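Local coordinates for ABC transporter substrate binding protein (Ribose) (Agrobacterium vitis S4, PDB 4WT7) that probably serves as the solute-binding component of an ABC sugar transporter, and binds the sugar alcohol D-allitol, at residues I149-F161 with K183-I195. Sequence-based numbering, arbitrary orientation.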
ATOM      1  N   ILE A 149     -17.471  12.005  10.359  1.00 17.62           N
ATOM      2  CA  ILE A 149     -17.609  13.453  10.227  1.00 17.46           C
ATOM      3  C   ILE A 149     -19.063  13.881  10.063  1.00 19.22           C
ATOM      4  O   ILE A 149     -19.337  15.023   9.729  1.00 18.27           O
ATOM      5  CB  ILE A 149     -16.763  14.072   9.076  1.00 17.74           C
ATOM      6  CG1 ILE A 149     -17.292  13.662   7.699  1.00 17.70           C
ATOM      7  CG2 ILE A 149     -15.276  13.747   9.231  1.00 17.87           C
ATOM      8  CD1 ILE A 149     -16.667  14.484   6.596  1.00 18.82           C
ATOM      9  N   GLY A 150     -19.990  12.983  10.351  1.00 25.19           N
ATOM     10  CA  GLY A 150     -21.388  13.335  10.328  1.00 25.36           C
ATOM     11  C   GLY A 150     -21.950  13.529   8.934  1.00 27.92           C
ATOM     12  O   GLY A 150     -23.033  14.108   8.781  1.00 28.46           O
ATOM     13  N   GLY A 151     -21.251  13.038   7.910  1.00 16.85           N
ATOM     14  CA  GLY A 151     -21.804  13.072   6.587  1.00 16.55           C
ATOM     15  C   GLY A 151     -21.655  14.442   5.962  1.00 16.88           C
ATOM     16  O   GLY A 151     -22.294  14.737   4.939  1.00 16.88           O
ATOM     17  N   GLU A 152     -20.760  15.254   6.522  1.00 27.21           N
ATOM     18  CA  GLU A 152     -20.641  16.649   6.121  1.00 29.24           C
ATOM     19  C   GLU A 152     -19.268  17.218   6.490  1.00 28.41           C
ATOM     20  O   GLU A 152     -18.759  16.970   7.570  1.00 29.57           O
ATOM     21  CB  GLU A 152     -21.764  17.442   6.808  1.00 30.94           C
ATOM     22  CG  GLU A 152     -21.758  18.921   6.564  1.00 34.86           C
ATOM     23  CD  GLU A 152     -23.062  19.580   7.024  1.00 39.99           C
ATOM     24  OE1 GLU A 152     -23.757  18.990   7.900  1.00 35.18           O
ATOM     25  OE2 GLU A 152     -23.389  20.676   6.485  1.00 43.83           O
ATOM     26  N   GLY A 153     -18.665  17.963   5.571  1.00 26.52           N
ATOM     27  CA  GLY A 153     -17.407  18.634   5.834  1.00 27.23           C
ATOM     28  C   GLY A 153     -16.330  18.453   4.775  1.00 25.60           C
ATOM     29  O   GLY A 153     -16.479  17.696   3.813  1.00 25.34           O
ATOM     30  N   ASN A 154     -15.212  19.138   4.994  1.00 17.34           N
ATOM     31  CA  ASN A 154     -14.143  19.223   4.023  1.00 18.61           C
ATOM     32  C   ASN A 154     -13.013  18.264   4.371  1.00 19.12           C
ATOM     33  O   ASN A 154     -12.646  18.096   5.551  1.00 16.41           O
ATOM     34  CB  ASN A 154     -13.673  20.679   3.899  1.00 18.96           C
ATOM     35  CG  ASN A 154     -14.772  21.588   3.339  1.00 20.38           C
ATOM     36  OD1 ASN A 154     -15.515  21.196   2.434  1.00 21.13           O
ATOM     37  ND2 ASN A 154     -14.913  22.768   3.906  1.00 22.26           N
ATOM     38  N   VAL A 155     -12.504  17.606   3.337  1.00 20.16           N
ATOM     39  CA  VAL A 155     -11.500  16.558   3.468  1.00 17.30           C
ATOM     40  C   VAL A 155     -10.273  16.903   2.654  1.00 17.31           C
ATOM     41  O   VAL A 155     -10.366  17.178   1.451  1.00 16.60           O
ATOM     42  CB  VAL A 155     -12.055  15.205   2.982  1.00 15.50           C
ATOM     43  CG1 VAL A 155     -11.054  14.092   3.209  1.00 14.61           C
ATOM     44  CG2 VAL A 155     -13.347  14.880   3.701  1.00 15.09           C
ATOM     45  N   VAL A 156      -9.121  16.907   3.314  1.00 14.38           N
ATOM     46  CA  VAL A 156      -7.866  17.079   2.637  1.00 16.34           C
ATOM     47  C   VAL A 156      -7.429  15.682   2.212  1.00 16.36           C
ATOM     48  O   VAL A 156      -7.485  14.708   2.997  1.00 13.06           O
ATOM     49  CB  VAL A 156      -6.795  17.703   3.558  1.00 16.55           C
ATOM     50  CG1 VAL A 156      -5.459  17.774   2.852  1.00 17.33           C
ATOM     51  CG2 VAL A 156      -7.214  19.096   4.058  1.00 19.61           C
ATOM     52  N   VAL A 157      -7.007  15.569   0.970  1.00 12.95           N
ATOM     53  CA  VAL A 157      -6.743  14.260   0.400  1.00 12.23           C
ATOM     54  C   VAL A 157      -5.312  14.252  -0.099  1.00 12.02           C
ATOM     55  O   VAL A 157      -4.920  15.189  -0.810  1.00 12.30           O
ATOM     56  CB  VAL A 157      -7.683  13.983  -0.809  1.00 12.00           C
ATOM     57  CG1 VAL A 157      -7.052  12.996  -1.720  1.00 11.39           C
ATOM     58  CG2 VAL A 157      -9.070  13.517  -0.362  1.00 12.03           C
ATOM     59  N   PHE A 158      -4.535  13.238   0.283  1.00 11.60           N
ATOM     60  CA  PHE A 158      -3.207  12.976  -0.294  1.00 11.33           C
ATOM     61  C   PHE A 158      -3.405  11.913  -1.374  1.00 10.78           C
ATOM     62  O   PHE A 158      -3.844  10.790  -1.069  1.00 10.39           O
ATOM     63  CB  PHE A 158      -2.229  12.398   0.749  1.00 11.23           C
ATOM     64  CG  PHE A 158      -1.580  13.440   1.673  1.00 13.84           C
ATOM     65  CD1 PHE A 158      -0.439  14.143   1.279  1.00 12.01           C
ATOM     66  CD2 PHE A 158      -2.074  13.655   2.952  1.00 12.36           C
ATOM     67  CE1 PHE A 158       0.169  15.076   2.139  1.00 12.57           C
ATOM     68  CE2 PHE A 158      -1.475  14.582   3.807  1.00 13.38           C
ATOM     69  CZ  PHE A 158      -0.344  15.275   3.407  1.00 13.00           C
ATOM     70  N   ASN A 159      -3.080  12.252  -2.621  1.00 12.83           N
ATOM     71  CA  ASN A 159      -3.328  11.349  -3.738  1.00 11.63           C
ATOM     72  C   ASN A 159      -2.147  11.421  -4.688  1.00 12.60           C
ATOM     73  O   ASN A 159      -2.289  11.828  -5.839  1.00 13.21           O
ATOM     74  CB  ASN A 159      -4.655  11.725  -4.414  1.00 10.83           C
ATOM     75  CG  ASN A 159      -5.032  10.799  -5.577  1.00 10.75           C
ATOM     76  OD1 ASN A 159      -4.667   9.615  -5.621  1.00 12.03           O
ATOM     77  ND2 ASN A 159      -5.762  11.350  -6.535  1.00 11.24           N
ATOM     78  N   GLY A 160      -0.960  11.058  -4.181  1.00 10.37           N
ATOM     79  CA  GLY A 160       0.277  11.193  -4.936  1.00 10.15           C
ATOM     80  C   GLY A 160       0.771   9.891  -5.551  1.00  9.67           C
ATOM     81  O   GLY A 160       1.828   9.840  -6.171  1.00  9.69           O
ATOM     82  N   PHE A 161       0.026   8.816  -5.353  1.00  9.98           N
ATOM     83  CA  PHE A 161       0.432   7.526  -5.907  1.00 10.51           C
ATOM     84  C   PHE A 161      -0.699   6.859  -6.690  1.00 10.85           C
ATOM     85  O   PHE A 161      -0.884   5.625  -6.630  1.00  9.39           O
ATOM     86  CB  PHE A 161       0.972   6.619  -4.801  1.00 10.33           C
ATOM     87  CG  PHE A 161       2.264   7.135  -4.186  1.00 12.06           C
ATOM     88  CD1 PHE A 161       2.234   8.035  -3.131  1.00 11.52           C
ATOM     89  CD2 PHE A 161       3.496   6.754  -4.703  1.00 12.28           C
ATOM     90  CE1 PHE A 161       3.398   8.516  -2.591  1.00 12.70           C
ATOM     91  CE2 PHE A 161       4.672   7.231  -4.170  1.00 13.27           C
ATOM     92  CZ  PHE A 161       4.622   8.132  -3.109  1.00 12.13           C
ATOM     93  N   LYS A 183     -22.463  16.488   0.869  1.00 22.19           N
ATOM     94  CA  LYS A 183     -21.985  17.542   1.767  1.00 22.63           C
ATOM     95  C   LYS A 183     -20.537  17.289   2.185  1.00 22.17           C
ATOM     96  O   LYS A 183     -19.934  18.094   2.892  1.00 22.75           O
ATOM     97  CB  LYS A 183     -22.864  17.638   3.003  1.00 23.40           C
ATOM     98  CG  LYS A 183     -24.311  17.910   2.707  1.00 25.75           C
ATOM     99  CD  LYS A 183     -25.022  18.455   3.906  1.00 27.56           C
ATOM    100  CE  LYS A 183     -26.491  18.152   3.825  1.00 27.95           C
ATOM    101  NZ  LYS A 183     -27.194  18.601   5.061  1.00 30.13           N
ATOM    102  N   VAL A 184     -20.001  16.142   1.770  1.00 21.41           N
ATOM    103  CA  VAL A 184     -18.587  15.819   1.930  1.00 20.11           C
ATOM    104  C   VAL A 184     -17.816  16.231   0.681  1.00 19.07           C
ATOM    105  O   VAL A 184     -18.152  15.833  -0.445  1.00 20.30           O
ATOM    106  CB  VAL A 184     -18.363  14.310   2.163  1.00 17.60           C
ATOM    107  CG1 VAL A 184     -16.928  14.052   2.504  1.00 16.06           C
ATOM    108  CG2 VAL A 184     -19.267  13.801   3.300  1.00 20.07           C
ATOM    109  N   LYS A 185     -16.783  17.031   0.872  1.00 16.45           N
ATOM    110  CA  LYS A 185     -16.049  17.590  -0.258  1.00 17.18           C
ATOM    111  C   LYS A 185     -14.577  17.393  -0.053  1.00 17.47           C
ATOM    112  O   LYS A 185     -14.054  17.552   1.065  1.00 16.18           O
ATOM    113  CB  LYS A 185     -16.270  19.110  -0.365  1.00 20.89           C
ATOM    114  CG  LYS A 185     -17.667  19.589  -0.052  1.00 21.97           C
ATOM    115  CD  LYS A 185     -18.681  18.990  -1.014  1.00 23.37           C
ATOM    116  CE  LYS A 185     -19.553  20.079  -1.662  1.00 27.04           C
ATOM    117  NZ  LYS A 185     -20.304  20.881  -0.644  1.00 28.13           N
ATOM    118  N   ILE A 186     -13.906  17.112  -1.148  1.00 16.20           N
ATOM    119  CA  ILE A 186     -12.467  17.044  -1.168  1.00 15.97           C
ATOM    120  C   ILE A 186     -11.963  18.445  -1.488  1.00 18.54           C
ATOM    121  O   ILE A 186     -12.371  19.082  -2.481  1.00 20.70           O
ATOM    122  CB  ILE A 186     -11.963  16.029  -2.227  1.00 17.20           C
ATOM    123  CG1 ILE A 186     -12.486  14.626  -1.918  1.00 14.67           C
ATOM    124  CG2 ILE A 186     -10.436  16.035  -2.307  1.00 19.19           C
ATOM    125  CD1 ILE A 186     -12.083  13.592  -2.977  1.00 14.49           C
ATOM    126  N   ILE A 187     -11.093  18.932  -0.618  1.00 17.05           N
ATOM    127  CA  ILE A 187     -10.547  20.264  -0.760  1.00 18.24           C
ATOM    128  C   ILE A 187      -9.640  20.343  -1.969  1.00 20.11           C
ATOM    129  O   ILE A 187      -8.828  19.458  -2.215  1.00 18.98           O
ATOM    130  CB  ILE A 187      -9.766  20.655   0.452  1.00 18.93           C
ATOM    131  CG1 ILE A 187     -10.724  20.794   1.640  1.00 19.77           C
ATOM    132  CG2 ILE A 187      -9.024  21.943   0.205  1.00 21.34           C
ATOM    133  CD1 ILE A 187     -10.078  21.395   2.843  1.00 22.53           C
ATOM    134  N   GLN A 188      -9.762  21.433  -2.702  1.00 20.21           N
ATOM    135  CA  GLN A 188      -9.083  21.538  -3.988  1.00 25.25           C
ATOM    136  C   GLN A 188      -7.738  22.234  -3.887  1.00 26.74           C
ATOM    137  O   GLN A 188      -7.566  23.223  -3.144  1.00 27.22           O
ATOM    138  CB  GLN A 188      -9.984  22.132  -5.073  1.00 24.88           C
ATOM    139  CG  GLN A 188     -11.054  21.149  -5.486  1.00 22.33           C
ATOM    140  CD  GLN A 188     -10.472  19.798  -5.872  1.00 23.30           C
ATOM    141  OE1 GLN A 188      -9.639  19.696  -6.786  1.00 23.73           O
ATOM    142  NE2 GLN A 188     -10.878  18.747  -5.151  1.00 22.48           N
ATOM    143  N   PRO A 189      -6.857  21.808  -4.787  1.00 29.68           N
ATOM    144  CA  PRO A 189      -5.568  21.148  -4.890  1.00 26.99           C
ATOM    145  C   PRO A 189      -5.559  19.960  -3.920  1.00 24.54           C
ATOM    146  O   PRO A 189      -5.453  20.171  -2.733  1.00 20.94           O
ATOM    147  CB  PRO A 189      -4.570  22.262  -4.495  1.00 28.62           C
ATOM    148  CG  PRO A 189      -5.386  23.549  -4.498  1.00 30.04           C
ATOM    149  CD  PRO A 189      -6.663  23.188  -5.237  1.00 34.33           C
ATOM    150  N   GLU A 190      -5.754  18.744  -4.427  1.00 23.43           N
ATOM    151  CA  GLU A 190      -5.431  17.544  -3.665  1.00 21.28           C
ATOM    152  C   GLU A 190      -3.947  17.671  -3.401  1.00 20.83           C
ATOM    153  O   GLU A 190      -3.240  18.323  -4.168  1.00 22.44           O
ATOM    154  CB  GLU A 190      -5.745  16.253  -4.481  1.00 17.71           C
ATOM    155  CG  GLU A 190      -7.238  15.993  -4.626  1.00 17.95           C
ATOM    156  CD  GLU A 190      -7.623  14.700  -5.342  1.00 18.60           C
ATOM    157  OE1 GLU A 190      -6.767  14.034  -5.974  1.00 19.24           O
ATOM    158  OE2 GLU A 190      -8.825  14.356  -5.255  1.00 17.76           O
ATOM    159  N   LEU A 191      -3.462  17.064  -2.324  1.00 16.44           N
ATOM    160  CA  LEU A 191      -2.041  17.104  -2.043  1.00 16.63           C
ATOM    161  C   LEU A 191      -1.353  15.902  -2.657  1.00 16.98           C
ATOM    162  O   LEU A 191      -1.969  14.866  -2.882  1.00 15.54           O
ATOM    163  CB  LEU A 191      -1.798  17.113  -0.537  1.00 16.25           C
ATOM    164  CG  LEU A 191      -2.491  18.245   0.211  1.00 18.74           C
ATOM    165  CD1 LEU A 191      -2.173  18.205   1.699  1.00 18.37           C
ATOM    166  CD2 LEU A 191      -2.116  19.617  -0.398  1.00 20.16           C
ATOM    167  N   ARG A 192      -0.061  16.029  -2.907  1.00 16.79           N
ATOM    168  CA  ARG A 192       0.696  14.913  -3.411  1.00 16.46           C
ATOM    169  C   ARG A 192       1.710  14.474  -2.369  1.00 17.90           C
ATOM    170  O   ARG A 192       2.673  15.191  -2.084  1.00 17.21           O
ATOM    171  CB  ARG A 192       1.314  15.272  -4.768  1.00 21.48           C
ATOM    172  CG  ARG A 192       0.254  15.263  -5.922  1.00 23.79           C
ATOM    173  CD  ARG A 192       0.860  15.804  -7.210  1.00 29.16           C
ATOM    174  NE  ARG A 192       1.356  17.156  -6.979  1.00 34.15           N
ATOM    175  CZ  ARG A 192       2.272  17.774  -7.715  1.00 35.83           C
ATOM    176  NH1 ARG A 192       2.806  17.170  -8.778  1.00 36.32           N
ATOM    177  NH2 ARG A 192       2.644  19.007  -7.379  1.00 36.56           N
ATOM    178  N   ASP A 193       1.443  13.311  -1.759  1.00 15.09           N
ATOM    179  CA  ASP A 193       2.367  12.734  -0.802  1.00 14.75           C
ATOM    180  C   ASP A 193       3.560  12.263  -1.568  1.00 15.21           C
ATOM    181  O   ASP A 193       3.492  12.087  -2.803  1.00 15.65           O
ATOM    182  CB  ASP A 193       1.764  11.566   0.047  1.00 13.81           C
ATOM    183  CG  ASP A 193       0.746  10.703  -0.717  1.00 13.45           C
ATOM    184  OD1 ASP A 193       0.008  11.240  -1.571  1.00 13.75           O
ATOM    185  OD2 ASP A 193       0.655   9.475  -0.427  1.00 12.97           O
ATOM    186  N   VAL A 194       4.663  12.066  -0.856  1.00 15.26           N
ATOM    187  CA  VAL A 194       5.902  11.664  -1.525  1.00 15.85           C
ATOM    188  C   VAL A 194       6.608  10.513  -0.841  1.00 15.44           C
ATOM    189  O   VAL A 194       6.368  10.218   0.324  1.00 14.85           O
ATOM    190  CB  VAL A 194       6.925  12.828  -1.577  1.00 16.84           C
ATOM    191  CG1 VAL A 194       6.528  13.858  -2.624  1.00 17.66           C
ATOM    192  CG2 VAL A 194       7.083  13.452  -0.197  1.00 16.73           C
ATOM    193  N   ILE A 195       7.517   9.891  -1.580  1.00 15.95           N
ATOM    194  CA  ILE A 195       8.487   8.965  -0.997  1.00 15.90           C
ATOM    195  C   ILE A 195       9.807   9.233  -1.689  1.00 17.95           C
ATOM    196  O   ILE A 195       9.833   9.401  -2.883  1.00 17.61           O
ATOM    197  CB  ILE A 195       8.123   7.501  -1.282  1.00 15.54           C
ATOM    198  CG1 ILE A 195       6.848   7.116  -0.544  1.00 16.71           C
ATOM    199  CG2 ILE A 195       9.239   6.543  -0.845  1.00 15.77           C
ATOM    200  CD1 ILE A 195       6.279   5.835  -1.070  1.00 16.09           C
TER
HETATM  201  O   HOH W   1     -23.803  14.543   2.559  1.00 25.36           O
HETATM  202  O   HOH W   2      -7.177  18.051  -0.619  1.00 12.00           O
HETATM  203  O   HOH W   3      -1.874   8.862  -0.672  1.00  7.17           O
HETATM  204  O   HOH W   4       4.303  10.990  -5.172  1.00 20.86           O
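Gly153, Asn154 and Val155 pair in parallel with Val184, Lys185 and Ile186, joining the two strands of a beta-alpha-beta unit whose helix 165-178 packs against Val157, Val184 and Ile186. Strand 184-186 borders its sheet in this periplasmic binding protein.

Backbone bonds come in two runs. The first ends with Ile187 N donating to Val155 O (2.8 Å); the register then slips by two, and pairing resumes where Leu191 N reaches Val157 O and Leu191 O accepts Asn159 N. At the slip, a water bridges Val157 N and Ile187 O.

On one face, Val157 CG2 presses tightly on Ile186 CG2 (3.5 Å). On the other face, Leu191 CD1 meets Val156 CG1 and lies over the Phe158 ring, a CH-pi contact 4.1 Å from its centroid.

Cross-segment side-chain hydrogen bonds involve Asn159 and Gly160, beside Phe161, whose side chain lies about 4 Å from allitol. Asn159 ND2 donates to Glu190 OE1 (2.9 Å), while Tyr171 holds OE2. With its CG between backbone N and carbonyl carbon (chi1 34°), Asp193 offers OD1 to Gly160 N at 2.8 Å; OD2 is hydrogen-bonded to NE1 of Trp226, a pocket residue, and sits 3.4 Å from Phe161 CD1, at the ring's edge.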